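Local coordinates for tube-forming protein in Mycobacterial Envelpe, TiME (Mycolicibacterium smegmatis, PDB 7CU9), which probably forms a tube-like channel across the mycobacterial outer envelope that may serve in secretion, at residues E29-A34 with G67-Q72. Numbering follows the deposited sequence.
Sequences ESEFTA and GGATAQ
Ser30 and Thr70 form a hydrogen-bonded antiparallel pair, gripping each other through both backbone amides: Ser30 N donates to Thr70 O at 2.8 Å, and Thr70 N returns a bond to Ser30 O. Two residues along, Phe32 and Gly68 repeat the reciprocal pattern, Gly68 N reaching Phe32 O at 2.9 Å, while Phe32 N approaches Gly68 O from well above the carbonyl plane. A water ties side chain to backbone on one face, donating to Ser30 O and lying 2.7 Å from Thr70 OG1, so that Ser30 O takes two hydrogen bonds. At the non-hydrogen-bonded pairs, such as Glu29 with Ala71, the CA atoms lie closer; beside that pair, Glu29 CA makes a CA-H...O contact with Thr70 O at 3.1 Å.

The pairing of an aromatic residue with glycine across neighbouring strands is well illustrated here. A chi1 of 52° sets Phe32 CG between its own backbone N and carbonyl carbon. The ring turns a face to Gly68, whose CA makes a CH-pi contact 3.8 Å from the ring centroid. Gly68, having no side chain, lets the ring settle on its backbone. Farther along, Phe32 CE1 comes within 3.8 Å of Thr70 OG1. On the opposite face Glu29 CB rests on Ala71 CB and Glu29 OE2 touches Ala69 CB at 3.7 Å; Glu29 OE1 is hydrogen-bonded to the backbone N of Lys15.

Strand 28-32 forms one edge of the antiparallel sheet of the PknH-like extracellular domain. Its neighbour, strand 63-72, hydrogen-bonds on its other side to strand 77-89, whose Lys83 touches both Phe32 and Thr70, while Phe36 meets the Phe32 ring edge-to-face.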
loop_
_atom_site.group_PDB
_atom_site.type_symbol
_atom_site.label_atom_id
_atom_site.label_comp_id
_atom_site.label_asym_id
_atom_site.label_seq_id
_atom_site.Cartn_x
_atom_site.Cartn_y
_atom_site.Cartn_z
ATOM N N GLU B 29 -4.196 -14.038 -10.450
ATOM C CA GLU B 29 -4.728 -14.808 -9.300
ATOM C C GLU B 29 -4.877 -16.283 -9.665
ATOM O O GLU B 29 -5.022 -16.616 -10.860
ATOM C CB GLU B 29 -6.018 -14.177 -8.776
ATOM C CG GLU B 29 -7.297 -14.653 -9.425
ATOM C CD GLU B 29 -8.516 -14.153 -8.662
ATOM O OE1 GLU B 29 -9.265 -13.345 -9.230
ATOM O OE2 GLU B 29 -8.692 -14.556 -7.483
ATOM N N SER B 30 -4.826 -17.120 -8.635
ATOM C CA SER B 30 -5.019 -18.586 -8.701
ATOM C C SER B 30 -5.944 -18.991 -7.554
ATOM O O SER B 30 -5.565 -18.773 -6.393
ATOM C CB SER B 30 -3.705 -19.304 -8.632
ATOM O OG SER B 30 -3.902 -20.707 -8.694
ATOM N N GLU B 31 -7.121 -19.524 -7.877
ATOM C CA GLU B 31 -8.114 -19.991 -6.879
ATOM C C GLU B 31 -7.774 -21.429 -6.491
ATOM O O GLU B 31 -7.196 -22.148 -7.326
ATOM C CB GLU B 31 -9.530 -19.900 -7.448
ATOM C CG GLU B 31 -9.971 -18.481 -7.755
ATOM C CD GLU B 31 -11.362 -18.368 -8.354
ATOM O OE1 GLU B 31 -12.031 -19.413 -8.505
ATOM O OE2 GLU B 31 -11.775 -17.237 -8.665
ATOM N N PHE B 32 -8.101 -21.832 -5.262
ATOM C CA PHE B 32 -7.956 -23.229 -4.786
ATOM C C PHE B 32 -9.192 -23.617 -3.968
ATOM O O PHE B 32 -9.881 -22.743 -3.412
ATOM C CB PHE B 32 -6.637 -23.419 -4.031
ATOM C CG PHE B 32 -6.362 -22.448 -2.909
ATOM C CD1 PHE B 32 -5.739 -21.234 -3.152
ATOM C CD2 PHE B 32 -6.668 -22.779 -1.600
ATOM C CE1 PHE B 32 -5.471 -20.356 -2.115
ATOM C CE2 PHE B 32 -6.405 -21.897 -0.562
ATOM C CZ PHE B 32 -5.795 -20.691 -0.821
ATOM N N THR B 33 -9.494 -24.914 -3.956
ATOM C CA THR B 33 -10.733 -25.488 -3.371
ATOM C C THR B 33 -10.390 -26.501 -2.275
ATOM O O THR B 33 -11.315 -27.150 -1.760
ATOM C CB THR B 33 -11.579 -26.124 -4.478
ATOM O OG1 THR B 33 -10.754 -27.130 -5.066
ATOM C CG2 THR B 33 -12.028 -25.117 -5.512
ATOM N N ALA B 34 -9.111 -26.632 -1.924
ATOM C CA ALA B 34 -8.647 -27.543 -0.860
ATOM C C ALA B 34 -7.501 -26.877 -0.113
ATOM O O ALA B 34 -6.681 -26.195 -0.721
ATOM C CB ALA B 34 -8.215 -28.863 -1.448
ATOM N N GLY B 67 -12.610 -22.666 0.343
ATOM C CA GLY B 67 -12.126 -21.977 -0.857
ATOM C C GLY B 67 -11.086 -20.949 -0.492
ATOM O O GLY B 67 -11.110 -20.434 0.642
ATOM N N GLY B 68 -10.224 -20.629 -1.441
ATOM C CA GLY B 68 -9.226 -19.574 -1.240
ATOM C C GLY B 68 -8.717 -19.059 -2.558
ATOM O O GLY B 68 -9.137 -19.562 -3.623
ATOM N N ALA B 69 -7.837 -18.076 -2.496
ATOM C CA ALA B 69 -7.127 -17.576 -3.686
ATOM C C ALA B 69 -5.810 -16.955 -3.248
ATOM O O ALA B 69 -5.702 -16.482 -2.101
ATOM C CB ALA B 69 -7.985 -16.595 -4.435
ATOM N N THR B 70 -4.838 -16.991 -4.153
ATOM C CA THR B 70 -3.603 -16.182 -4.076
ATOM C C THR B 70 -3.642 -15.205 -5.247
ATOM O O THR B 70 -3.993 -15.639 -6.355
ATOM C CB THR B 70 -2.353 -17.062 -4.116
ATOM O OG1 THR B 70 -2.512 -18.150 -3.206
ATOM C CG2 THR B 70 -1.104 -16.273 -3.786
ATOM N N ALA B 71 -3.342 -13.931 -5.003
ATOM C CA ALA B 71 -3.344 -12.881 -6.040
ATOM C C ALA B 71 -2.043 -12.087 -5.928
ATOM O O ALA B 71 -1.511 -11.973 -4.816
ATOM C CB ALA B 71 -4.572 -12.018 -5.908
ATOM N N GLN B 72 -1.531 -11.605 -7.061
ATOM C CA GLN B 72 -0.224 -10.906 -7.146
ATOM C C GLN B 72 -0.326 -9.756 -8.147
ATOM O O GLN B 72 -1.215 -9.788 -9.016
ATOM C CB GLN B 72 0.876 -11.839 -7.652
ATOM C CG GLN B 72 1.247 -12.962 -6.707
ATOM C CD GLN B 72 2.406 -13.761 -7.244
ATOM O OE1 GLN B 72 2.917 -13.512 -8.342
ATOM N NE2 GLN B 72 2.833 -14.741 -6.473
HETATM O O HOH W 1 -3.205 -20.051 -5.068
#